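MmeI (Methylophilus methylotrophus, PDB 5HR4) is a Type IIL restriction-modification enzyme that binds DNA and probably transfers a methyl group from S-adenosylmethionine to the exocyclic amino group of adenine in it. Local coordinates at residues D159-K164 with C283-S288; L209-I214 with A278-C283; A564-S569 with K595-Y600; A579-I584 with L805-R810. One frame throughout, in Å; residues are numbered along the deposited sequence.

Interaction 1 of 4, residues D159-K164 with C283-S288. With CA (calcium ion), chain G.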
# COMPACT_ATOMS: atom_id res chain seq x y z
N ASP A 159 0.74 -32.60 11.71
CA ASP A 159 1.53 -31.54 11.09
C ASP A 159 0.88 -30.19 11.34
O ASP A 159 -0.30 -30.01 11.02
CB ASP A 159 1.66 -31.76 9.57
CG ASP A 159 2.45 -33.02 9.20
OD1 ASP A 159 3.13 -33.60 10.07
OD2 ASP A 159 2.42 -33.41 8.01
N PRO A 160 1.59 -29.22 11.91
CA PRO A 160 0.99 -27.89 12.08
C PRO A 160 0.70 -27.25 10.74
O PRO A 160 1.39 -27.49 9.74
CB PRO A 160 2.06 -27.11 12.87
CG PRO A 160 3.29 -27.93 12.78
CD PRO A 160 2.87 -29.35 12.62
N ILE A 161 -0.35 -26.43 10.71
CA ILE A 161 -0.80 -25.83 9.46
C ILE A 161 0.22 -24.81 8.98
O ILE A 161 0.93 -24.18 9.78
CB ILE A 161 -2.18 -25.18 9.62
CG1 ILE A 161 -2.20 -24.32 10.88
CG2 ILE A 161 -3.28 -26.22 9.67
CD1 ILE A 161 -2.94 -23.05 10.69
N ASN A 162 0.28 -24.62 7.67
CA ASN A 162 1.10 -23.57 7.08
C ASN A 162 0.24 -22.76 6.13
O ASN A 162 -0.99 -22.89 6.13
CB ASN A 162 2.32 -24.17 6.36
CG ASN A 162 1.93 -25.30 5.40
OD1 ASN A 162 0.91 -25.24 4.71
ND2 ASN A 162 2.74 -26.36 5.38
N ILE A 163 0.86 -21.93 5.28
CA ILE A 163 0.08 -21.22 4.27
C ILE A 163 -0.65 -22.18 3.33
O ILE A 163 -1.75 -21.87 2.86
CB ILE A 163 0.99 -20.26 3.49
CG1 ILE A 163 1.75 -19.37 4.46
CG2 ILE A 163 0.14 -19.43 2.54
CD1 ILE A 163 0.81 -18.56 5.30
N LYS A 164 -0.06 -23.34 3.02
CA LYS A 164 -0.71 -24.21 2.04
C LYS A 164 -2.04 -24.74 2.56
O LYS A 164 -2.92 -25.10 1.77
CB LYS A 164 0.21 -25.37 1.64
N CYS A 283 -8.66 -31.53 8.65
CA CYS A 283 -8.72 -32.00 10.04
C CYS A 283 -7.39 -32.59 10.48
O CYS A 283 -6.98 -32.41 11.63
CB CYS A 283 -9.82 -33.04 10.22
SG CYS A 283 -11.49 -32.43 10.06
N SER A 284 -6.72 -33.31 9.59
CA SER A 284 -5.53 -34.03 10.03
C SER A 284 -4.37 -33.10 10.38
O SER A 284 -3.42 -33.57 11.01
CB SER A 284 -5.09 -35.04 8.97
OG SER A 284 -4.63 -34.37 7.82
N LEU A 285 -4.43 -31.82 10.02
CA LEU A 285 -3.42 -30.87 10.46
C LEU A 285 -3.73 -30.36 11.87
O LEU A 285 -4.81 -30.57 12.42
CB LEU A 285 -3.34 -29.70 9.48
CG LEU A 285 -3.15 -30.10 8.02
CD1 LEU A 285 -3.12 -28.87 7.12
CD2 LEU A 285 -1.88 -30.91 7.84
N ASP A 286 -2.75 -29.68 12.46
CA ASP A 286 -2.89 -29.11 13.79
C ASP A 286 -3.17 -27.61 13.62
O ASP A 286 -2.30 -26.86 13.17
CB ASP A 286 -1.64 -29.36 14.63
CG ASP A 286 -1.81 -28.97 16.09
OD1 ASP A 286 -2.97 -28.87 16.56
OD2 ASP A 286 -0.78 -28.78 16.79
N TRP A 287 -4.38 -27.19 13.97
CA TRP A 287 -4.77 -25.79 13.86
C TRP A 287 -4.40 -24.99 15.10
O TRP A 287 -4.71 -23.80 15.17
CB TRP A 287 -6.27 -25.69 13.57
CG TRP A 287 -6.51 -26.24 12.23
CD1 TRP A 287 -6.51 -27.55 11.89
CD2 TRP A 287 -6.64 -25.50 11.02
NE1 TRP A 287 -6.67 -27.68 10.54
CE2 TRP A 287 -6.77 -26.43 9.98
CE3 TRP A 287 -6.70 -24.13 10.72
CZ2 TRP A 287 -6.96 -26.05 8.65
CZ3 TRP A 287 -6.88 -23.75 9.40
CH2 TRP A 287 -7.00 -24.71 8.38
N SER A 288 -3.68 -25.62 16.03
CA SER A 288 -3.47 -25.04 17.35
C SER A 288 -2.77 -23.69 17.28
O SER A 288 -3.15 -22.75 17.99
CB SER A 288 -2.68 -26.01 18.21
OG SER A 288 -2.86 -25.66 19.55
CA CA G . -6.32 -31.65 13.67
O HOH W 1 -7.83 -33.42 14.26
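I161 stands across W287 at about a right angle and sets its CG2 methyl squarely over one face of the indole. The methyl carbon lies 3.7 Å from the centroid of the five-membered ring of W287, only 18° off the ring normal, a CH-pi contact in which CG2 comes within 3.5 Å of W287 CE2. The torsions of I161 place it there: CG1 takes the crowded position between the backbone N and the carbonyl carbon (chi1 47°), which leaves CG2 anti to the carbonyl carbon and aimed at the ring. The same methyl also reaches L285, whose side chain crosses I161 obliquely, with I161 CG2 3.5 Å from L285 CB. One branch thus wedges between an aromatic face and an aliphatic chain, while L285 CD2 lies alongside CB of D159.

Two backbone bonds join the segments beside this packing. D286 N donates to D159 O at 2.9 Å, and I161 N donates to D286 O at 3.2 Å; both donors sit above the plane of the carbonyl they address. P160 and D286 thereby form a single isolated bridge. The indole has a polar anchor too: W287 NE1 is hydrogen-bonded to L282 O.

The loop 283-288 is pinned from its other side by calcium, bound by C283 O and, at 2.2 Å from the ion, by L285 O. Q158, next to D159, and D201 also supply ligands, and water 1 binds too. Carbonyl, carboxylate, amide and water oxygens together make the oxygen-rich shell characteristic of a protein calcium site.

Interaction 2 of 4, residues L209-I214 with A278-C283. With CA (calcium ion), chain G.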
# COMPACT_ATOMS: atom_id res chain seq x y z
N LEU A 209 -12.41 -34.71 17.99
CA LEU A 209 -13.78 -35.20 18.02
C LEU A 209 -14.50 -34.93 16.71
O LEU A 209 -15.24 -35.77 16.20
CB LEU A 209 -14.53 -34.57 19.18
CG LEU A 209 -15.75 -35.38 19.57
CD1 LEU A 209 -15.30 -36.64 20.27
CD2 LEU A 209 -16.64 -34.54 20.44
N PHE A 210 -14.27 -33.75 16.13
CA PHE A 210 -14.84 -33.43 14.83
C PHE A 210 -14.36 -34.40 13.78
O PHE A 210 -15.17 -34.96 13.02
CB PHE A 210 -14.49 -31.99 14.45
CG PHE A 210 -15.17 -31.53 13.21
CD1 PHE A 210 -16.52 -31.79 13.02
CD2 PHE A 210 -14.48 -30.83 12.24
CE1 PHE A 210 -17.16 -31.37 11.89
CE2 PHE A 210 -15.12 -30.40 11.10
CZ PHE A 210 -16.46 -30.67 10.93
N GLN A 211 -13.05 -34.63 13.71
CA GLN A 211 -12.52 -35.52 12.68
C GLN A 211 -13.04 -36.94 12.87
O GLN A 211 -13.45 -37.59 11.90
CB GLN A 211 -10.99 -35.52 12.69
CG GLN A 211 -10.41 -36.50 11.65
CD GLN A 211 -8.90 -36.53 11.64
OE1 GLN A 211 -8.25 -35.54 11.95
NE2 GLN A 211 -8.34 -37.68 11.26
N GLU A 212 -13.05 -37.43 14.11
CA GLU A 212 -13.50 -38.79 14.34
C GLU A 212 -14.96 -38.95 13.93
O GLU A 212 -15.32 -39.95 13.31
CB GLU A 212 -13.30 -39.18 15.80
CG GLU A 212 -11.82 -39.37 16.18
CD GLU A 212 -11.56 -39.26 17.68
OE1 GLU A 212 -12.49 -39.53 18.48
OE2 GLU A 212 -10.42 -38.87 18.04
N TYR A 213 -15.79 -37.95 14.25
CA TYR A 213 -17.20 -38.05 13.89
C TYR A 213 -17.36 -38.19 12.38
O TYR A 213 -18.01 -39.12 11.89
CB TYR A 213 -17.98 -36.84 14.41
CG TYR A 213 -19.46 -36.95 14.18
CD1 TYR A 213 -20.32 -37.40 15.19
CD2 TYR A 213 -20.02 -36.63 12.95
CE1 TYR A 213 -21.69 -37.51 14.96
CE2 TYR A 213 -21.37 -36.74 12.72
CZ TYR A 213 -22.20 -37.18 13.72
OH TYR A 213 -23.55 -37.28 13.45
N ILE A 214 -16.75 -37.27 11.63
CA ILE A 214 -16.78 -37.35 10.18
C ILE A 214 -16.28 -38.71 9.69
O ILE A 214 -16.88 -39.33 8.82
CB ILE A 214 -15.95 -36.18 9.59
CG1 ILE A 214 -16.48 -34.85 10.12
CG2 ILE A 214 -16.00 -36.18 8.07
CD1 ILE A 214 -15.72 -33.66 9.62
N ALA A 278 -11.06 -33.38 1.26
CA ALA A 278 -10.45 -32.08 1.51
C ALA A 278 -10.69 -31.61 2.95
O ALA A 278 -9.79 -31.07 3.59
CB ALA A 278 -10.98 -31.04 0.52
N LEU A 279 -11.91 -31.83 3.47
CA LEU A 279 -12.21 -31.42 4.84
C LEU A 279 -11.56 -32.35 5.86
O LEU A 279 -11.11 -31.88 6.91
CB LEU A 279 -13.73 -31.36 5.05
CG LEU A 279 -14.22 -30.93 6.45
CD1 LEU A 279 -13.72 -29.54 6.83
CD2 LEU A 279 -15.75 -30.98 6.52
N LEU A 280 -11.52 -33.65 5.59
CA LEU A 280 -10.75 -34.54 6.46
C LEU A 280 -9.26 -34.22 6.35
O LEU A 280 -8.52 -34.32 7.34
CB LEU A 280 -11.01 -36.00 6.08
CG LEU A 280 -12.32 -36.60 6.56
CD1 LEU A 280 -12.51 -38.00 5.98
CD2 LEU A 280 -12.33 -36.61 8.08
N ASP A 281 -8.82 -33.84 5.16
CA ASP A 281 -7.45 -33.37 4.96
C ASP A 281 -7.13 -32.22 5.90
O ASP A 281 -6.08 -32.21 6.55
CB ASP A 281 -7.29 -32.95 3.51
CG ASP A 281 -5.94 -33.24 3.00
OD1 ASP A 281 -5.04 -32.43 3.28
OD2 ASP A 281 -5.81 -34.28 2.31
N LEU A 282 -8.01 -31.22 5.95
CA LEU A 282 -7.79 -30.10 6.86
C LEU A 282 -7.79 -30.56 8.32
O LEU A 282 -7.01 -30.07 9.14
CB LEU A 282 -8.83 -29.01 6.62
CG LEU A 282 -8.72 -28.23 5.30
CD1 LEU A 282 -9.85 -27.23 5.17
CD2 LEU A 282 -7.39 -27.51 5.23
N CYS A 283 -8.66 -31.53 8.65
CA CYS A 283 -8.72 -32.00 10.04
C CYS A 283 -7.39 -32.59 10.48
O CYS A 283 -6.98 -32.41 11.63
CB CYS A 283 -9.82 -33.04 10.22
SG CYS A 283 -11.49 -32.43 10.06
CA CA G . -6.32 -31.65 13.67
O HOH W 1 -7.83 -33.42 14.26
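Apolar packing makes up most of this helix pair; the axes of the two short segments approach to 9.9 Å and run roughly antiparallel, 148° between their N-to-C directions. I214 and L280 slide past each other in opposite directions, bringing I214 CG2 to 3.7 Å from L280 CD2. With CG2 anti to the backbone N, I214 sends its other branch, the extended CG1-CD1 arm, across L279 at about a right angle, so that CD1 of I214 is 4.1 Å from CD2 of L279. That CD1 also rests over one face of the F210 ring, towards the rim, within the same helix.

A sulfur-aromatic contact joins C283 to F210. The sulfur approaches the ring obliquely, SG of C283 lying 4.0 Å from CD2 of F210, and the aliphatic part of Q211 packs on C283 CB.

Polar contacts gather at the calcium end. Q211 is extended, CG anti to the backbone N (chi1 178°), and this carries its amide alongside C283 toward the metal-bound water. Its OE1 accepts a hydrogen bond from water 1 at 3.2 Å, and that water is itself 2.4 Å from the calcium. C283 O binds the ion directly, so Q211 acts as a second-shell residue behind the water ligand; its NE2 is held by E215.

Helix 183-200 flanks the pair, touching both F210 and C283 and, through E200, bonding to the backbone N of Q211. Helix 225-235 packs against F210, I214 and L279, so that the contact belongs to an all-helical bundle in which helices 209-217 and 273-283 lie side by side.

Interaction 3 of 4, residues A564-S569 with K595-Y600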
# COMPACT_ATOMS: atom_id res chain seq x y z
N ALA A 564 6.07 8.68 12.15
CA ALA A 564 5.93 8.26 10.76
C ALA A 564 7.06 7.32 10.41
O ALA A 564 8.20 7.55 10.82
CB ALA A 564 5.93 9.46 9.81
N HIS A 565 6.74 6.28 9.64
CA HIS A 565 7.72 5.42 8.99
C HIS A 565 7.87 5.87 7.54
O HIS A 565 6.90 5.84 6.78
CB HIS A 565 7.29 3.95 9.01
CG HIS A 565 7.45 3.28 10.33
ND1 HIS A 565 8.38 2.28 10.54
CD2 HIS A 565 6.79 3.44 11.51
CE1 HIS A 565 8.30 1.87 11.80
NE2 HIS A 565 7.34 2.55 12.40
N ARG A 566 9.08 6.24 7.15
CA ARG A 566 9.33 6.56 5.75
C ARG A 566 9.28 5.29 4.90
O ARG A 566 9.08 4.17 5.40
CB ARG A 566 10.68 7.25 5.60
CG ARG A 566 10.72 8.62 6.18
CD ARG A 566 12.09 9.18 5.94
NE ARG A 566 12.21 9.61 4.55
CZ ARG A 566 11.45 10.55 4.01
NH1 ARG A 566 10.50 11.13 4.74
NH2 ARG A 566 11.61 10.91 2.75
N THR A 567 9.48 5.47 3.59
CA THR A 567 9.24 4.43 2.59
C THR A 567 9.89 3.10 2.95
O THR A 567 11.08 3.05 3.29
CB THR A 567 9.77 4.92 1.25
OG1 THR A 567 9.03 6.07 0.83
CG2 THR A 567 9.68 3.84 0.22
N PHE A 568 9.12 2.01 2.86
CA PHE A 568 9.67 0.65 2.91
C PHE A 568 8.96 -0.24 1.91
O PHE A 568 7.87 0.09 1.43
CB PHE A 568 9.61 0.03 4.32
CG PHE A 568 8.23 0.00 4.94
CD1 PHE A 568 7.68 1.14 5.51
CD2 PHE A 568 7.52 -1.17 5.00
CE1 PHE A 568 6.41 1.11 6.10
CE2 PHE A 568 6.26 -1.22 5.59
CZ PHE A 568 5.71 -0.07 6.14
N SER A 569 9.59 -1.36 1.55
CA SER A 569 8.97 -2.32 0.63
C SER A 569 7.92 -3.14 1.37
O SER A 569 8.11 -3.53 2.53
CB SER A 569 10.01 -3.25 -0.01
N LYS A 595 8.42 13.77 18.56
CA LYS A 595 8.07 13.12 17.31
C LYS A 595 9.26 12.30 16.83
O LYS A 595 10.38 12.79 16.81
CB LYS A 595 7.66 14.16 16.27
CG LYS A 595 6.37 14.91 16.64
CD LYS A 595 6.25 16.26 15.94
CE LYS A 595 4.95 16.96 16.33
NZ LYS A 595 4.42 17.83 15.24
N ILE A 596 9.01 11.04 16.48
CA ILE A 596 10.02 10.15 15.92
C ILE A 596 9.67 9.85 14.46
O ILE A 596 8.50 9.61 14.13
CB ILE A 596 10.19 8.87 16.76
CG1 ILE A 596 8.92 8.01 16.72
CG2 ILE A 596 10.59 9.23 18.18
CD1 ILE A 596 8.58 7.16 17.98
N ILE A 597 10.66 9.92 13.59
CA ILE A 597 10.57 9.45 12.21
C ILE A 597 11.42 8.20 12.13
O ILE A 597 12.61 8.25 12.46
CB ILE A 597 11.06 10.51 11.22
CG1 ILE A 597 10.17 11.76 11.25
CG2 ILE A 597 11.15 9.94 9.81
CD1 ILE A 597 10.75 12.90 10.47
N TYR A 598 10.83 7.08 11.73
CA TYR A 598 11.59 5.85 11.53
C TYR A 598 12.12 5.80 10.10
O TYR A 598 11.34 5.88 9.14
CB TYR A 598 10.70 4.63 11.79
CG TYR A 598 10.24 4.47 13.22
CD1 TYR A 598 9.18 5.21 13.72
CD2 TYR A 598 10.87 3.57 14.07
CE1 TYR A 598 8.76 5.05 15.02
CE2 TYR A 598 10.47 3.42 15.37
CZ TYR A 598 9.41 4.16 15.84
OH TYR A 598 9.00 3.99 17.15
N GLU A 599 13.44 5.66 9.95
CA GLU A 599 14.11 5.70 8.65
C GLU A 599 14.67 4.33 8.28
O GLU A 599 14.96 3.51 9.14
CB GLU A 599 15.24 6.72 8.66
CG GLU A 599 14.79 8.08 9.14
CD GLU A 599 15.86 9.12 8.92
OE1 GLU A 599 16.79 9.21 9.76
OE2 GLU A 599 15.77 9.84 7.91
N TYR A 600 14.81 4.09 6.97
CA TYR A 600 15.26 2.80 6.46
C TYR A 600 16.48 2.99 5.57
O TYR A 600 16.40 3.69 4.56
CB TYR A 600 14.17 2.09 5.66
CG TYR A 600 12.95 1.69 6.45
CD1 TYR A 600 12.06 2.65 6.92
CD2 TYR A 600 12.65 0.35 6.67
CE1 TYR A 600 10.92 2.29 7.63
CE2 TYR A 600 11.52 -0.02 7.38
CZ TYR A 600 10.66 0.95 7.85
OH TYR A 600 9.52 0.59 8.56
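Strands 564-569 and 595-599 run parallel, 26° apart, with A564 paired to I597 and H565 to Y598. A564 N donates to I596 O, Y598 N to A564 O at 2.8 Å, and R566 N to Y598 O at 3.0 Å, the last nearly along the carbonyl axis.

H565 and Y598 point the same way from one face of the sheet and form an offset stack, with ring centroids 4.2 Å apart and planes only 3° from parallel. H565 NE2 lies over the rim of the Y598 ring, and Y598 CB sits over the imidazole as a CH-pi contact. ND1 of H565 meets OH of Y600 at 2.8 Å in a hydrogen bond at the imidazole edge.

The pairing belongs to the nine-stranded mixed sheet of the methyltransferase domain. Its first seven strands follow the 3-2-1-4-5-7-6 order of the class I methyltransferase fold, 581-588 being the antiparallel one; 560-569 ends that order and 595-599 extends the sheet beyond it.

CB of F568 lies over one face of Y600, 3.6 Å from Y600 CE2; the crowded first torsion (chi1 55°) then lays the phenyl ring beside the phenol, the planes nearly parallel but slid apart, leaving Y600 OH over the rim of F568. K323 bonds to that hydroxyl and makes a cation-pi contact with F568. R566 and I597 lie side by side, with R566 CG 3.9 Å from I597 CG2.

Interaction 4 of 4, residues A579-I584 with L805-R810. With nucleotides of chain B; nucleotides of chain C.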
# COMPACT_ATOMS: atom_id res chain seq x y z
N ALA A 579 3.41 -5.45 -5.14
CA ALA A 579 4.62 -4.68 -5.41
C ALA A 579 4.27 -3.21 -5.21
O ALA A 579 3.81 -2.53 -6.13
CB ALA A 579 5.12 -4.94 -6.81
N VAL A 580 4.49 -2.73 -4.00
CA VAL A 580 4.19 -1.35 -3.65
C VAL A 580 5.13 -0.98 -2.51
O VAL A 580 5.62 -1.85 -1.78
CB VAL A 580 2.69 -1.19 -3.27
CG1 VAL A 580 2.29 -2.16 -2.18
CG2 VAL A 580 2.31 0.25 -2.91
N HIS A 581 5.43 0.32 -2.39
CA HIS A 581 6.25 0.88 -1.33
C HIS A 581 5.34 1.68 -0.39
O HIS A 581 4.43 2.37 -0.86
CB HIS A 581 7.36 1.76 -1.90
CG HIS A 581 8.52 0.99 -2.47
ND1 HIS A 581 9.72 1.59 -2.80
CD2 HIS A 581 8.67 -0.33 -2.74
CE1 HIS A 581 10.56 0.67 -3.25
NE2 HIS A 581 9.95 -0.50 -3.22
N CYS A 582 5.62 1.61 0.91
CA CYS A 582 4.68 2.05 1.94
C CYS A 582 5.25 3.12 2.86
O CYS A 582 6.46 3.36 2.93
CB CYS A 582 4.24 0.88 2.81
SG CYS A 582 3.28 -0.24 1.86
N VAL A 583 4.33 3.76 3.59
CA VAL A 583 4.63 4.60 4.74
C VAL A 583 3.63 4.22 5.82
O VAL A 583 2.67 3.49 5.57
CB VAL A 583 4.55 6.10 4.41
CG1 VAL A 583 5.63 6.48 3.42
CG2 VAL A 583 3.19 6.43 3.85
N ILE A 584 3.90 4.69 7.04
CA ILE A 584 2.97 4.60 8.16
C ILE A 584 2.88 6.00 8.76
O ILE A 584 3.91 6.60 9.06
CB ILE A 584 3.43 3.60 9.24
CG1 ILE A 584 3.62 2.20 8.66
CG2 ILE A 584 2.41 3.56 10.37
CD1 ILE A 584 4.16 1.20 9.65
N LEU A 805 7.62 6.33 -8.61
CA LEU A 805 7.05 5.04 -8.97
C LEU A 805 7.68 3.99 -8.07
O LEU A 805 8.85 3.63 -8.27
CB LEU A 805 7.31 4.72 -10.44
CG LEU A 805 6.45 3.65 -11.13
CD1 LEU A 805 6.92 3.49 -12.57
CD2 LEU A 805 6.48 2.30 -10.43
N GLU A 806 6.90 3.43 -7.13
CA GLU A 806 7.46 2.81 -5.94
C GLU A 806 8.45 3.82 -5.38
O GLU A 806 8.07 4.72 -4.63
CB GLU A 806 8.13 1.45 -6.21
CG GLU A 806 7.20 0.22 -6.15
CD GLU A 806 7.93 -1.15 -6.15
OE1 GLU A 806 9.06 -1.26 -6.71
OE2 GLU A 806 7.35 -2.13 -5.60
N SER A 807 9.71 3.73 -5.81
CA SER A 807 10.73 4.63 -5.32
C SER A 807 11.60 5.24 -6.42
O SER A 807 12.41 6.12 -6.11
CB SER A 807 11.63 3.91 -4.29
OG SER A 807 11.03 3.93 -2.99
N ARG A 808 11.48 4.80 -7.68
CA ARG A 808 12.28 5.42 -8.73
C ARG A 808 11.90 6.89 -8.86
O ARG A 808 10.77 7.28 -8.59
CB ARG A 808 12.10 4.73 -10.08
CG ARG A 808 11.65 3.34 -10.01
CD ARG A 808 12.73 2.36 -9.81
NE ARG A 808 12.10 1.16 -9.27
CZ ARG A 808 11.87 0.98 -7.98
NH1 ARG A 808 12.27 1.91 -7.11
NH2 ARG A 808 11.26 -0.12 -7.55
N TYR A 809 12.88 7.71 -9.24
CA TYR A 809 12.57 9.09 -9.57
C TYR A 809 11.45 9.10 -10.61
O TYR A 809 11.42 8.25 -11.51
CB TYR A 809 13.81 9.80 -10.13
CG TYR A 809 15.02 9.76 -9.25
CD1 TYR A 809 14.91 9.70 -7.86
CD2 TYR A 809 16.30 9.77 -9.80
CE1 TYR A 809 16.01 9.65 -7.05
CE2 TYR A 809 17.42 9.73 -8.99
CZ TYR A 809 17.28 9.67 -7.60
OH TYR A 809 18.38 9.63 -6.78
N ARG A 810 10.51 10.02 -10.46
CA ARG A 810 9.56 10.34 -11.52
C ARG A 810 9.60 11.84 -11.73
O ARG A 810 9.23 12.60 -10.84
CB ARG A 810 8.13 9.89 -11.20
CG ARG A 810 7.19 10.23 -12.35
CD ARG A 810 5.73 9.91 -12.08
NE ARG A 810 5.54 8.50 -11.83
CZ ARG A 810 4.99 8.03 -10.72
NH1 ARG A 810 4.57 8.89 -9.80
NH2 ARG A 810 4.85 6.71 -10.54
P DC B 8 0.24 -4.60 -7.47
OP1 DC B 8 -1.07 -5.13 -7.87
OP2 DC B 8 1.22 -5.55 -6.91
O5' DC B 8 0.93 -3.86 -8.71
C5' DC B 8 0.63 -2.50 -9.01
C4' DC B 8 0.95 -2.21 -10.46
O4' DC B 8 2.20 -1.46 -10.56
C3' DC B 8 1.14 -3.45 -11.34
O3' DC B 8 0.62 -3.18 -12.64
C2' DC B 8 2.66 -3.61 -11.35
C1' DC B 8 3.12 -2.16 -11.38
N1 DC B 8 4.50 -1.93 -10.81
C2 DC B 8 5.54 -1.45 -11.63
O2 DC B 8 5.31 -1.22 -12.82
N3 DC B 8 6.76 -1.24 -11.10
C4 DC B 8 6.97 -1.50 -9.81
N4 DC B 8 8.19 -1.27 -9.33
C5 DC B 8 5.94 -1.98 -8.95
C6 DC B 8 4.73 -2.18 -9.49
P DC B 5 2.90 11.95 -9.45
OP1 DC B 5 2.66 12.41 -8.06
OP2 DC B 5 4.25 11.74 -10.00
O5' DC B 5 2.19 10.54 -9.61
C5' DC B 5 0.83 10.40 -9.32
C4' DC B 5 0.30 9.19 -10.05
O4' DC B 5 0.44 9.39 -11.46
C3' DC B 5 1.10 7.93 -9.81
O3' DC B 5 0.67 7.33 -8.62
C2' DC B 5 0.74 7.07 -11.04
C1' DC B 5 0.32 8.13 -12.07
N1 DC B 5 1.12 8.15 -13.29
C2 DC B 5 0.52 7.79 -14.50
O2 DC B 5 -0.66 7.43 -14.49
N3 DC B 5 1.25 7.83 -15.64
C4 DC B 5 2.53 8.23 -15.58
N4 DC B 5 3.23 8.26 -16.72
C5 DC B 5 3.15 8.60 -14.35
C6 DC B 5 2.41 8.55 -13.24
P DG C 6 16.34 2.67 -15.84
OP1 DG C 6 17.21 1.88 -16.75
OP2 DG C 6 16.90 3.79 -15.03
O5' DG C 6 15.01 3.26 -16.53
C5' DG C 6 14.73 3.04 -17.87
C4' DG C 6 13.30 2.56 -18.06
O4' DG C 6 12.88 1.69 -17.01
C3' DG C 6 12.22 3.64 -18.19
O3' DG C 6 11.47 3.28 -19.30
C2' DG C 6 11.40 3.48 -16.92
C1' DG C 6 11.56 2.00 -16.64
N9 DG C 6 11.45 1.67 -15.23
C8 DG C 6 12.43 1.87 -14.29
N7 DG C 6 12.09 1.48 -13.10
C5 DG C 6 10.81 0.98 -13.26
C6 DG C 6 9.94 0.41 -12.30
O6 DG C 6 10.14 0.23 -11.10
N1 DG C 6 8.73 0.03 -12.86
C2 DG C 6 8.40 0.17 -14.19
N2 DG C 6 7.18 -0.26 -14.54
N3 DG C 6 9.21 0.71 -15.10
C4 DG C 6 10.39 1.09 -14.56
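The tight beta-hairpin turn joining strands 803-805 and 808-810 of the target recognition domain reads DNA and meets the start of strand 581-588 of the methyltransferase domain. E806 crosses H581 at about a right angle: its CB lies over the centre of the imidazole, 3.7 Å from the ring centroid, and its carboxylate stacks further along the ring, 23° from parallel. At the ring edge, H581 ND1 and S807 OG share a 2.7 Å hydrogen bond.

The extended E806 chain offers OE1 to the base edge of DC8 of chain B, whose N4 donates to it at 2.8 Å. The same OE1 is in a salt bridge with NH2 of R808, at 2.6 Å, which would help hold the carboxylate in place. R808, bent at chi2, gives NE to O6 of DG6 of chain C at 2.8 Å, while A579 N donates to OP2 of DC8 of chain B. R810 NH1 bonds to OP2 of DC5 of chain B, and the C6 edge of that cytosine points at one face of its guanidinium.

E755 holds R808 NH1 by a salt bridge. Strand 581-588 is flanked in the sheet by 532-538 and 560-569; T567 of the latter touches H581 and S807.

The four contacts fall into two groups. Interactions 1 and 2, with centres 12 Å apart, share C283, water 1 and the calcium ion, and S284 N of the first packs near Q211 OE1 of the second, so the metal ties both to one site. Interactions 3 and 4, with centres 13 Å apart, use neighbouring strands of one sheet, joined by F568 O to C582 N and by H565 N to I584 O. The side chains of F568 and V580 stand about 12 and 10 Å from the bound sinefungin. Nearest atoms of interactions 1 and 4 are about 16 Å apart, and the nearest atom of interaction 2 is about 26 Å from the DNA that interaction 4 touches.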